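Local coordinates for B-agarase (Agarivorans gilvus, PDB 5Z6P), which is a glycoside hydrolase of family 50 with agarase activity, probably cleaving beta-galactosidic linkages in agarose chains, at residues Gly132-Glu140 with Gly165-Trp173; Gly667-Asp675 with Ala681-Gln689. All coordinates share one frame; numbering follows the deposited sequence.

From the N terminus the chain first makes contact 1, where strand 135-140 pairs in parallel with strand 168-174 inside the agarase CBM-like domain; the 24 residues between the two segments, which hold the C151-C162 disulfide, form the loop that this pairing closes. Much later, strand 664-668, which runs parallel to strands 640-643 and 709-714, leads out into 669-675. Contact 2 closes a short loop, with 676-680 between its segments, and ends on Q689, the first residue of helix 689-704. The two loops follow in series, neither nested nor crossed. The centres of contact 1 and contact 2 lie about 17 Å apart. T172 of contact 1, however, packs on H680 in the loop closed by contact 2.

Contact 1 of 2, residues Gly132-Glu140 with Gly165-Trp173; sequences GKQQSFMVE and GTKDVYATW
M138 lies beside Y170, side chains pointing the same way, on a sheet face they share with S136 and D168. From M138 CB outward, the CB stands over the centre of the Y170 ring, 4.1 Å from the centroid and 10° off the normal, a CH-pi contact. CG, beside the backbone N (chi1 -52°), meets D168 CB at 3.9 Å. Bends at chi2 and chi3 then fold the chain back: SD sits obliquely to the ring, 5.5 Å from its centroid, a Met-aromatic contact, and CE reaches Y170 OH at 3.3 Å. That hydroxyl is hydrogen-bonded to S211, which also binds E140 OE1. On the other face F137 CD1 packs against V169 CB at 3.5 Å.

Three backbone bonds, each 2.7 Å long, set the parallel register: V169 N to S136 O, M138 N to V169 O, and A171 N to M138 O. One water extends the pairing, donating to M138 O and A171 O and accepting from E140 N. Within the agarase CBM-like domain, strands 95-103 and 122-129 flank this pair, each antiparallel to its neighbour. Backbone bonds thus fix the register between an apolar F137-V169 face and a mixed one, where S136 OG bonds to D100 and R207.

Contact 2 of 2, residues Gly667-Asp675 with Ala681-Gln689; sequences GEFHFGALD and AGLVTACSQ
H670 and L683 meet through a polar bond to the imidazole: L683 N donates to H670 NE2 at 3.2 Å. The N-H...N angle is 167° and the donor lies only 5° out of the ring plane, which identifies NE2 as the acceptor. With CG between the backbone N and the carbonyl carbon, the ring is turned so that its NE2 edge meets the L683 amide.

Two backbone bonds form a single bridge about G672, whose N donates to V684 O and whose O accepts from A686 N at 2.8 Å. G672 CA also comes to 3.1 Å from A681 O, a CA-H...O contact that brings the two backbones directly together.

The carboxylate of D675 forms a two-pronged grip on Q689. OD1 accepts from Q689 NE2 at 2.7 Å and OD2 from Q689 N at 3.0 Å, both on the syn side but tilted out of the carboxylate plane; carboxylate and amide planes are 20° apart. Q689 NE2 also binds N733. S688 is the N-cap of helix 689-704, its OG bonded to E691 N. A water joins L674 N to C687 O.

Apolar contacts are fewer. F671 CE1 packs on V684 CG1 at 3.4 Å, side by side, while the F671 ring also touches M695 and Y699 of the helix; L674 CD2 touches A681 CB at 3.8 Å.

With neither segment paired in a regular sheet across the contact, directed bonds hold the chain leaving strand 664-668 against the approach to helix 689-704, and acidic D675 at the helix start would probably interact favourably with the helix dipole.

Contact 1 of 2, residues Gly132-Glu140 with Gly165-Trp173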
ATOM      1  N   GLY A 132     -13.493  16.620 -18.279  1.00 32.64           N
ATOM      2  CA  GLY A 132     -14.070  16.381 -19.593  1.00 27.56           C
ATOM      3  C   GLY A 132     -15.495  15.860 -19.535  1.00 33.01           C
ATOM      4  O   GLY A 132     -16.284  16.284 -18.699  1.00 29.57           O
ATOM      5  N   LYS A 133     -15.824  14.926 -20.423  1.00 38.65           N
ATOM      6  CA  LYS A 133     -17.215  14.542 -20.626  1.00 35.43           C
ATOM      7  C   LYS A 133     -17.827  13.923 -19.365  1.00 34.57           C
ATOM      8  O   LYS A 133     -17.126  13.471 -18.460  1.00 34.72           O
ATOM      9  CB  LYS A 133     -17.340  13.580 -21.819  1.00 32.20           C
ATOM     10  CG  LYS A 133     -16.405  12.378 -21.787  1.00 38.99           C
ATOM     11  CD  LYS A 133     -16.565  11.529 -23.045  1.00 43.85           C
ATOM     12  CE  LYS A 133     -15.520  10.431 -23.130  1.00 44.64           C
ATOM     13  NZ  LYS A 133     -15.561   9.516 -21.955  1.00 50.70           N
ATOM     14  N   GLN A 134     -19.145  13.957 -19.288  1.00 27.77           N
ATOM     15  CA  GLN A 134     -19.834  13.311 -18.195  1.00 30.11           C
ATOM     16  C   GLN A 134     -19.568  11.797 -18.216  1.00 24.27           C
ATOM     17  O   GLN A 134     -19.578  11.168 -19.266  1.00 26.34           O
ATOM     18  CB  GLN A 134     -21.331  13.623 -18.283  1.00 29.58           C
ATOM     19  CG  GLN A 134     -22.142  13.387 -17.029  1.00 32.10           C
ATOM     20  CD  GLN A 134     -23.538  14.025 -17.106  1.00 41.31           C
ATOM     21  OE1 GLN A 134     -23.681  15.212 -17.400  1.00 45.05           O
ATOM     22  NE2 GLN A 134     -24.569  13.224 -16.854  1.00 38.16           N
ATOM     23  N   GLN A 135     -19.266  11.251 -17.043  1.00 26.41           N
ATOM     24  CA  GLN A 135     -19.216   9.807 -16.791  1.00 26.97           C
ATOM     25  C   GLN A 135     -20.424   9.271 -16.041  1.00 22.60           C
ATOM     26  O   GLN A 135     -20.892   9.934 -15.142  1.00 25.53           O
ATOM     27  CB  GLN A 135     -18.000   9.471 -15.935  1.00 29.15           C
ATOM     28  CG  GLN A 135     -16.538   9.381 -16.483  1.00 33.33           C
ATOM     29  CD  GLN A 135     -15.727  10.653 -16.276  1.00 30.81           C
ATOM     30  OE1 GLN A 135     -15.555  11.385 -17.234  1.00 44.55           O
ATOM     31  NE2 GLN A 135     -15.549  11.063 -15.013  1.00 34.34           N
ATOM     32  N   SER A 136     -20.840   8.040 -16.317  1.00 23.70           N
ATOM     33  CA  SER A 136     -21.763   7.326 -15.427  1.00 23.37           C
ATOM     34  C   SER A 136     -20.991   6.355 -14.550  1.00 25.15           C
ATOM     35  O   SER A 136     -20.131   5.647 -15.044  1.00 26.26           O
ATOM     36  CB  SER A 136     -22.838   6.557 -16.199  1.00 28.83           C
ATOM     37  OG  SER A 136     -23.901   7.410 -16.571  1.00 34.09           O
ATOM     38  N   PHE A 137     -21.295   6.320 -13.255  1.00 21.12           N
ATOM     39  CA  PHE A 137     -20.589   5.449 -12.325  1.00 18.37           C
ATOM     40  C   PHE A 137     -21.547   4.471 -11.666  1.00 19.54           C
ATOM     41  O   PHE A 137     -22.647   4.834 -11.300  1.00 25.61           O
ATOM     42  CB  PHE A 137     -19.847   6.270 -11.267  1.00 16.35           C
ATOM     43  CG  PHE A 137     -18.777   7.150 -11.836  1.00 18.71           C
ATOM     44  CD1 PHE A 137     -17.523   6.644 -12.096  1.00 20.20           C
ATOM     45  CD2 PHE A 137     -19.037   8.472 -12.147  1.00 18.54           C
ATOM     46  CE1 PHE A 137     -16.547   7.433 -12.639  1.00 18.26           C
ATOM     47  CE2 PHE A 137     -18.066   9.265 -12.671  1.00 22.19           C
ATOM     48  CZ  PHE A 137     -16.811   8.744 -12.924  1.00 22.30           C
ATOM     49  N   MET A 138     -21.117   3.220 -11.535  1.00 20.56           N
ATOM     50  CA  MET A 138     -21.956   2.155 -10.999  1.00 17.78           C
ATOM     51  C   MET A 138     -21.256   1.439  -9.856  1.00 22.46           C
ATOM     52  O   MET A 138     -20.105   1.026  -9.989  1.00 22.68           O
ATOM     53  CB  MET A 138     -22.303   1.142 -12.084  1.00 24.55           C
ATOM     54  CG  MET A 138     -22.886   1.731 -13.358  1.00 32.62           C
ATOM     55  SD  MET A 138     -24.676   1.556 -13.417  1.00 38.92           S
ATOM     56  CE  MET A 138     -24.882  -0.178 -13.845  1.00 37.90           C
ATOM     57  N   VAL A 139     -21.946   1.301  -8.734  1.00 21.58           N
ATOM     58  CA  VAL A 139     -21.437   0.523  -7.619  1.00 21.46           C
ATOM     59  C   VAL A 139     -22.343  -0.695  -7.431  1.00 27.86           C
ATOM     60  O   VAL A 139     -23.471  -0.564  -6.964  1.00 26.15           O
ATOM     61  CB  VAL A 139     -21.384   1.343  -6.328  1.00 20.28           C
ATOM     62  CG1 VAL A 139     -20.741   0.537  -5.219  1.00 24.17           C
ATOM     63  CG2 VAL A 139     -20.623   2.630  -6.559  1.00 20.01           C
ATOM     64  N   GLU A 140     -21.852  -1.872  -7.822  1.00 26.88           N
ATOM     65  CA  GLU A 140     -22.685  -3.065  -7.846  1.00 23.92           C
ATOM     66  C   GLU A 140     -22.805  -3.671  -6.471  1.00 25.22           C
ATOM     67  O   GLU A 140     -21.818  -4.057  -5.863  1.00 28.33           O
ATOM     68  CB  GLU A 140     -22.140  -4.105  -8.824  1.00 28.11           C
ATOM     69  CG  GLU A 140     -22.889  -5.440  -8.739  1.00 29.98           C
ATOM     70  CD  GLU A 140     -22.759  -6.284  -9.995  1.00 28.70           C
ATOM     71  OE1 GLU A 140     -23.152  -5.811 -11.083  1.00 30.44           O
ATOM     72  OE2 GLU A 140     -22.251  -7.415  -9.890  1.00 28.00           O
ATOM     73  N   GLY A 165     -14.212  -1.351 -20.289  1.00 48.44           N
ATOM     74  CA  GLY A 165     -14.257  -0.800 -21.637  1.00 50.29           C
ATOM     75  C   GLY A 165     -15.658  -0.344 -21.990  1.00 53.98           C
ATOM     76  O   GLY A 165     -15.997  -0.167 -23.171  1.00 57.80           O
ATOM     77  N   THR A 166     -16.466  -0.197 -20.944  1.00 51.06           N
ATOM     78  CA  THR A 166     -17.861   0.216 -20.996  1.00 46.76           C
ATOM     79  C   THR A 166     -17.969   1.735 -20.828  1.00 47.14           C
ATOM     80  O   THR A 166     -16.973   2.388 -20.478  1.00 49.06           O
ATOM     81  CB  THR A 166     -18.647  -0.580 -19.918  1.00 47.18           C
ATOM     82  OG1 THR A 166     -19.986  -0.097 -19.744  1.00 47.38           O
ATOM     83  CG2 THR A 166     -17.882  -0.660 -18.608  1.00 40.47           C
ATOM     84  N   LYS A 167     -19.134   2.314 -21.117  1.00 48.10           N
ATOM     85  CA  LYS A 167     -19.267   3.761 -20.968  1.00 52.81           C
ATOM     86  C   LYS A 167     -19.662   4.094 -19.536  1.00 44.63           C
ATOM     87  O   LYS A 167     -19.237   5.125 -19.001  1.00 46.36           O
ATOM     88  CB  LYS A 167     -20.269   4.343 -21.968  1.00 52.04           C
ATOM     89  CG  LYS A 167     -20.256   5.880 -22.017  1.00 53.58           C
ATOM     90  CD  LYS A 167     -19.556   6.438 -23.268  1.00 60.91           C
ATOM     91  CE  LYS A 167     -19.003   7.843 -23.036  1.00 56.91           C
ATOM     92  NZ  LYS A 167     -18.633   8.541 -24.297  1.00 50.18           N
ATOM     93  N   ASP A 168     -20.452   3.220 -18.916  1.00 40.63           N
ATOM     94  CA  ASP A 168     -20.597   3.265 -17.474  1.00 35.55           C
ATOM     95  C   ASP A 168     -19.271   2.798 -16.853  1.00 33.79           C
ATOM     96  O   ASP A 168     -18.737   1.776 -17.246  1.00 29.60           O
ATOM     97  CB  ASP A 168     -21.739   2.371 -17.003  1.00 38.25           C
ATOM     98  CG  ASP A 168     -23.110   2.815 -17.526  1.00 38.73           C
ATOM     99  OD1 ASP A 168     -23.286   4.007 -17.897  1.00 38.35           O
ATOM    100  OD2 ASP A 168     -24.030   1.955 -17.549  1.00 38.63           O
ATOM    101  N   VAL A 169     -18.754   3.541 -15.883  1.00 29.15           N
ATOM    102  CA  VAL A 169     -17.621   3.113 -15.088  1.00 26.80           C
ATOM    103  C   VAL A 169     -18.129   2.303 -13.912  1.00 22.26           C
ATOM    104  O   VAL A 169     -18.953   2.791 -13.133  1.00 22.94           O
ATOM    105  CB  VAL A 169     -16.812   4.304 -14.560  1.00 25.61           C
ATOM    106  CG1 VAL A 169     -15.694   3.805 -13.586  1.00 25.19           C
ATOM    107  CG2 VAL A 169     -16.202   5.083 -15.698  1.00 23.25           C
ATOM    108  N   TYR A 170     -17.651   1.070 -13.789  1.00 22.74           N
ATOM    109  CA  TYR A 170     -17.949   0.254 -12.628  1.00 20.19           C
ATOM    110  C   TYR A 170     -16.923   0.510 -11.524  1.00 18.89           C
ATOM    111  O   TYR A 170     -15.736   0.305 -11.714  1.00 20.60           O
ATOM    112  CB  TYR A 170     -17.990  -1.216 -13.028  1.00 22.64           C
ATOM    113  CG  TYR A 170     -19.356  -1.666 -13.509  1.00 23.87           C
ATOM    114  CD1 TYR A 170     -19.788  -1.398 -14.796  1.00 24.76           C
ATOM    115  CD2 TYR A 170     -20.221  -2.321 -12.656  1.00 23.12           C
ATOM    116  CE1 TYR A 170     -21.032  -1.785 -15.221  1.00 26.20           C
ATOM    117  CE2 TYR A 170     -21.468  -2.714 -13.076  1.00 26.25           C
ATOM    118  CZ  TYR A 170     -21.871  -2.439 -14.368  1.00 27.70           C
ATOM    119  OH  TYR A 170     -23.118  -2.816 -14.838  1.00 36.07           O
ATOM    120  N   ALA A 171     -17.398   1.008 -10.388  1.00 18.51           N
ATOM    121  CA  ALA A 171     -16.537   1.376  -9.270  1.00 19.23           C
ATOM    122  C   ALA A 171     -15.681   0.201  -8.812  1.00 19.03           C
ATOM    123  O   ALA A 171     -16.117  -0.933  -8.845  1.00 18.13           O
ATOM    124  CB  ALA A 171     -17.384   1.906  -8.098  1.00 18.29           C
ATOM    125  N   THR A 172     -14.455   0.488  -8.391  1.00 21.59           N
ATOM    126  CA  THR A 172     -13.523  -0.549  -7.962  1.00 20.93           C
ATOM    127  C   THR A 172     -13.713  -0.899  -6.498  1.00 20.40           C
ATOM    128  O   THR A 172     -13.609  -0.023  -5.649  1.00 21.35           O
ATOM    129  CB  THR A 172     -12.067  -0.102  -8.154  1.00 20.47           C
ATOM    130  OG1 THR A 172     -11.838   0.232  -9.520  1.00 19.04           O
ATOM    131  CG2 THR A 172     -11.112  -1.197  -7.729  1.00 17.89           C
ATOM    132  N   TRP A 173     -13.950  -2.175  -6.193  1.00 18.82           N
ATOM    133  CA  TRP A 173     -14.096  -2.588  -4.813  1.00 17.89           C
ATOM    134  C   TRP A 173     -12.777  -2.464  -4.036  1.00 20.59           C
ATOM    135  O   TRP A 173     -11.755  -3.013  -4.443  1.00 20.77           O
ATOM    136  CB  TRP A 173     -14.614  -4.013  -4.722  1.00 19.67           C
ATOM    137  CG  TRP A 173     -15.075  -4.299  -3.353  1.00 24.37           C
ATOM    138  CD1 TRP A 173     -16.232  -3.876  -2.780  1.00 25.00           C
ATOM    139  CD2 TRP A 173     -14.373  -5.022  -2.350  1.00 27.40           C
ATOM    140  NE1 TRP A 173     -16.307  -4.310  -1.489  1.00 24.98           N
ATOM    141  CE2 TRP A 173     -15.173  -5.022  -1.200  1.00 25.74           C
ATOM    142  CE3 TRP A 173     -13.147  -5.687  -2.316  1.00 33.97           C
ATOM    143  CZ2 TRP A 173     -14.799  -5.654  -0.032  1.00 32.43           C
ATOM    144  CZ3 TRP A 173     -12.769  -6.318  -1.149  1.00 36.65           C
ATOM    145  CH2 TRP A 173     -13.595  -6.299  -0.024  1.00 38.78           C
TER
HETATM  146  O   HOH W   1     -19.077  -1.513  -9.067  1.00 20.62           O

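Contact 2 of 2, residues Gly667-Asp675 with Ala681-Gln689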
ATOM      1  N   GLY A 667       8.222   4.728   3.004  1.00 13.47           N
ATOM      2  CA  GLY A 667       8.617   3.434   2.473  1.00 14.37           C
ATOM      3  C   GLY A 667       7.906   3.027   1.191  1.00 15.07           C
ATOM      4  O   GLY A 667       8.449   2.276   0.399  1.00 12.91           O
ATOM      5  N   GLU A 668       6.690   3.530   1.009  1.00 12.13           N
ATOM      6  CA  GLU A 668       5.816   3.165  -0.092  1.00 14.23           C
ATOM      7  C   GLU A 668       4.804   4.263  -0.391  1.00 14.53           C
ATOM      8  O   GLU A 668       4.253   4.872   0.515  1.00 11.44           O
ATOM      9  CB  GLU A 668       5.044   1.883   0.218  1.00 12.27           C
ATOM     10  CG  GLU A 668       5.886   0.633   0.388  1.00 14.76           C
ATOM     11  CD  GLU A 668       5.080  -0.548   0.886  1.00 14.56           C
ATOM     12  OE1 GLU A 668       3.869  -0.579   0.642  1.00 17.11           O
ATOM     13  OE2 GLU A 668       5.667  -1.421   1.537  1.00 16.41           O
ATOM     14  N   PHE A 669       4.553   4.471  -1.682  1.00 14.03           N
ATOM     15  CA  PHE A 669       3.421   5.253  -2.180  1.00 12.02           C
ATOM     16  C   PHE A 669       3.275   4.933  -3.659  1.00 13.27           C
ATOM     17  O   PHE A 669       4.223   4.468  -4.284  1.00 13.31           O
ATOM     18  CB  PHE A 669       3.615   6.765  -1.974  1.00 13.47           C
ATOM     19  CG  PHE A 669       4.650   7.386  -2.867  1.00 12.99           C
ATOM     20  CD1 PHE A 669       5.996   7.260  -2.589  1.00 13.37           C
ATOM     21  CD2 PHE A 669       4.271   8.142  -3.965  1.00 15.49           C
ATOM     22  CE1 PHE A 669       6.953   7.843  -3.407  1.00 13.70           C
ATOM     23  CE2 PHE A 669       5.208   8.731  -4.794  1.00 13.57           C
ATOM     24  CZ  PHE A 669       6.555   8.584  -4.523  1.00 16.04           C
ATOM     25  N   HIS A 670       2.106   5.187  -4.227  1.00 13.61           N
ATOM     26  CA  HIS A 670       2.007   5.066  -5.675  1.00 15.57           C
ATOM     27  C   HIS A 670       0.823   5.767  -6.285  1.00 13.91           C
ATOM     28  O   HIS A 670      -0.049   6.289  -5.593  1.00 15.00           O
ATOM     29  CB  HIS A 670       2.011   3.577  -6.104  1.00 13.34           C
ATOM     30  CG  HIS A 670       0.817   2.781  -5.664  1.00 14.03           C
ATOM     31  ND1 HIS A 670       0.918   1.473  -5.239  1.00 13.03           N
ATOM     32  CD2 HIS A 670      -0.499   3.085  -5.630  1.00 13.74           C
ATOM     33  CE1 HIS A 670      -0.285   1.017  -4.942  1.00 14.11           C
ATOM     34  NE2 HIS A 670      -1.163   1.971  -5.182  1.00 14.50           N
ATOM     35  N   PHE A 671       0.815   5.746  -7.612  1.00 14.23           N
ATOM     36  CA  PHE A 671      -0.287   6.252  -8.405  1.00 14.82           C
ATOM     37  C   PHE A 671      -0.537   5.339  -9.618  1.00 14.91           C
ATOM     38  O   PHE A 671       0.390   5.011 -10.349  1.00 15.28           O
ATOM     39  CB  PHE A 671       0.017   7.691  -8.844  1.00 14.82           C
ATOM     40  CG  PHE A 671       0.188   8.629  -7.697  1.00 15.17           C
ATOM     41  CD1 PHE A 671      -0.908   9.091  -7.002  1.00 14.06           C
ATOM     42  CD2 PHE A 671       1.452   9.018  -7.279  1.00 15.57           C
ATOM     43  CE1 PHE A 671      -0.742   9.941  -5.934  1.00 14.64           C
ATOM     44  CE2 PHE A 671       1.608   9.865  -6.212  1.00 14.07           C
ATOM     45  CZ  PHE A 671       0.516  10.325  -5.543  1.00 11.74           C
ATOM     46  N   GLY A 672      -1.782   4.909  -9.797  1.00 13.60           N
ATOM     47  CA  GLY A 672      -2.156   4.137 -10.961  1.00 16.36           C
ATOM     48  C   GLY A 672      -3.314   4.682 -11.785  1.00 17.22           C
ATOM     49  O   GLY A 672      -4.021   5.600 -11.370  1.00 16.71           O
ATOM     50  N   ALA A 673      -3.502   4.114 -12.972  1.00 17.11           N
ATOM     51  CA  ALA A 673      -4.586   4.529 -13.855  1.00 16.89           C
ATOM     52  C   ALA A 673      -5.153   3.298 -14.549  1.00 17.75           C
ATOM     53  O   ALA A 673      -4.762   2.176 -14.238  1.00 17.05           O
ATOM     54  CB  ALA A 673      -4.106   5.556 -14.859  1.00 14.01           C
ATOM     55  N   LEU A 674      -6.096   3.500 -15.461  1.00 14.91           N
ATOM     56  CA  LEU A 674      -6.725   2.365 -16.124  1.00 17.56           C
ATOM     57  C   LEU A 674      -6.544   2.422 -17.633  1.00 22.67           C
ATOM     58  O   LEU A 674      -7.104   1.606 -18.348  1.00 22.27           O
ATOM     59  CB  LEU A 674      -8.223   2.297 -15.792  1.00 19.91           C
ATOM     60  CG  LEU A 674      -8.640   2.069 -14.337  1.00 18.93           C
ATOM     61  CD1 LEU A 674     -10.140   2.191 -14.176  1.00 16.97           C
ATOM     62  CD2 LEU A 674      -8.142   0.731 -13.856  1.00 16.11           C
ATOM     63  N   ASP A 675      -5.769   3.386 -18.121  1.00 19.30           N
ATOM     64  CA  ASP A 675      -5.633   3.553 -19.557  1.00 19.54           C
ATOM     65  C   ASP A 675      -4.509   2.695 -20.147  1.00 20.46           C
ATOM     66  O   ASP A 675      -4.243   2.768 -21.336  1.00 23.28           O
ATOM     67  CB  ASP A 675      -5.434   5.045 -19.916  1.00 16.26           C
ATOM     68  CG  ASP A 675      -4.146   5.634 -19.346  1.00 19.26           C
ATOM     69  OD1 ASP A 675      -3.654   5.105 -18.338  1.00 20.02           O
ATOM     70  OD2 ASP A 675      -3.620   6.628 -19.909  1.00 21.23           O
ATOM     71  N   ALA A 681      -6.777   0.409 -10.713  1.00 16.65           N
ATOM     72  CA  ALA A 681      -5.760   1.463 -10.755  1.00 16.17           C
ATOM     73  C   ALA A 681      -5.020   1.631  -9.417  1.00 19.00           C
ATOM     74  O   ALA A 681      -4.171   2.505  -9.275  1.00 22.01           O
ATOM     75  CB  ALA A 681      -6.378   2.794 -11.162  1.00 14.51           C
ATOM     76  N   GLY A 682      -5.347   0.806  -8.436  1.00 19.63           N
ATOM     77  CA  GLY A 682      -4.594   0.808  -7.197  1.00 18.63           C
ATOM     78  C   GLY A 682      -5.185   1.655  -6.080  1.00 18.41           C
ATOM     79  O   GLY A 682      -6.373   1.953  -6.067  1.00 19.39           O
ATOM     80  N   LEU A 683      -4.340   2.051  -5.138  1.00 18.50           N
ATOM     81  CA  LEU A 683      -4.823   2.650  -3.890  1.00 17.26           C
ATOM     82  C   LEU A 683      -5.110   4.150  -4.038  1.00 16.45           C
ATOM     83  O   LEU A 683      -6.032   4.689  -3.435  1.00 16.13           O
ATOM     84  CB  LEU A 683      -3.805   2.399  -2.787  1.00 14.81           C
ATOM     85  CG  LEU A 683      -3.570   0.918  -2.474  1.00 16.72           C
ATOM     86  CD1 LEU A 683      -2.495   0.740  -1.401  1.00 14.73           C
ATOM     87  CD2 LEU A 683      -4.864   0.267  -2.040  1.00 18.53           C
ATOM     88  N   VAL A 684      -4.288   4.807  -4.841  1.00 13.63           N
ATOM     89  CA  VAL A 684      -4.462   6.211  -5.175  1.00 14.74           C
ATOM     90  C   VAL A 684      -4.431   6.319  -6.702  1.00 14.34           C
ATOM     91  O   VAL A 684      -3.535   5.779  -7.341  1.00 14.94           O
ATOM     92  CB  VAL A 684      -3.376   7.079  -4.552  1.00 13.91           C
ATOM     93  CG1 VAL A 684      -3.676   8.553  -4.778  1.00 12.49           C
ATOM     94  CG2 VAL A 684      -3.220   6.758  -3.052  1.00 13.82           C
ATOM     95  N   THR A 685      -5.403   7.006  -7.285  1.00 14.43           N
ATOM     96  CA  THR A 685      -5.630   6.874  -8.718  1.00 15.54           C
ATOM     97  C   THR A 685      -5.593   8.176  -9.523  1.00 16.61           C
ATOM     98  O   THR A 685      -5.891   9.255  -9.019  1.00 17.57           O
ATOM     99  CB  THR A 685      -6.980   6.170  -8.988  1.00 14.84           C
ATOM    100  OG1 THR A 685      -8.063   7.012  -8.585  1.00 20.33           O
ATOM    101  CG2 THR A 685      -7.066   4.879  -8.226  1.00 16.85           C
ATOM    102  N   ALA A 686      -5.207   8.034 -10.789  1.00 14.50           N
ATOM    103  CA  ALA A 686      -5.128   9.123 -11.755  1.00 14.69           C
ATOM    104  C   ALA A 686      -6.018   8.780 -12.955  1.00 17.20           C
ATOM    105  O   ALA A 686      -6.416   7.632 -13.100  1.00 14.07           O
ATOM    106  CB  ALA A 686      -3.698   9.335 -12.193  1.00 15.56           C
ATOM    107  N   CYS A 687      -6.312   9.754 -13.819  1.00 17.45           N
ATOM    108  CA  CYS A 687      -7.198   9.498 -14.951  1.00 20.22           C
ATOM    109  C   CYS A 687      -6.428   9.002 -16.168  1.00 20.39           C
ATOM    110  O   CYS A 687      -7.013   8.509 -17.121  1.00 22.74           O
ATOM    111  CB  CYS A 687      -8.002  10.753 -15.331  1.00 22.04           C
ATOM    112  SG  CYS A 687      -7.018  12.089 -15.977  1.00 22.49           S
ATOM    113  N   SER A 688      -5.113   9.109 -16.130  1.00 20.39           N
ATOM    114  CA  SER A 688      -4.317   8.805 -17.306  1.00 17.60           C
ATOM    115  C   SER A 688      -2.877   8.574 -16.897  1.00 17.42           C
ATOM    116  O   SER A 688      -2.494   8.967 -15.802  1.00 13.56           O
ATOM    117  CB  SER A 688      -4.377   9.962 -18.283  1.00 17.15           C
ATOM    118  OG  SER A 688      -3.580  11.015 -17.778  1.00 17.16           O
ATOM    119  N   GLN A 689      -2.080   7.992 -17.794  1.00 17.54           N
ATOM    120  CA  GLN A 689      -0.643   7.844 -17.568  1.00 15.65           C
ATOM    121  C   GLN A 689       0.019   9.195 -17.321  1.00 17.05           C
ATOM    122  O   GLN A 689       0.915   9.321 -16.495  1.00 14.70           O
ATOM    123  CB  GLN A 689       0.037   7.141 -18.747  1.00 16.74           C
ATOM    124  CG  GLN A 689      -0.346   5.655 -18.914  1.00 15.03           C
ATOM    125  CD  GLN A 689      -0.240   4.900 -17.598  1.00 16.68           C
ATOM    126  OE1 GLN A 689       0.814   4.891 -16.950  1.00 16.84           O
ATOM    127  NE2 GLN A 689      -1.341   4.307 -17.177  1.00 18.05           N
TER
HETATM  128  O   HOH W   2      -7.664   5.736 -16.739  1.00 20.37           O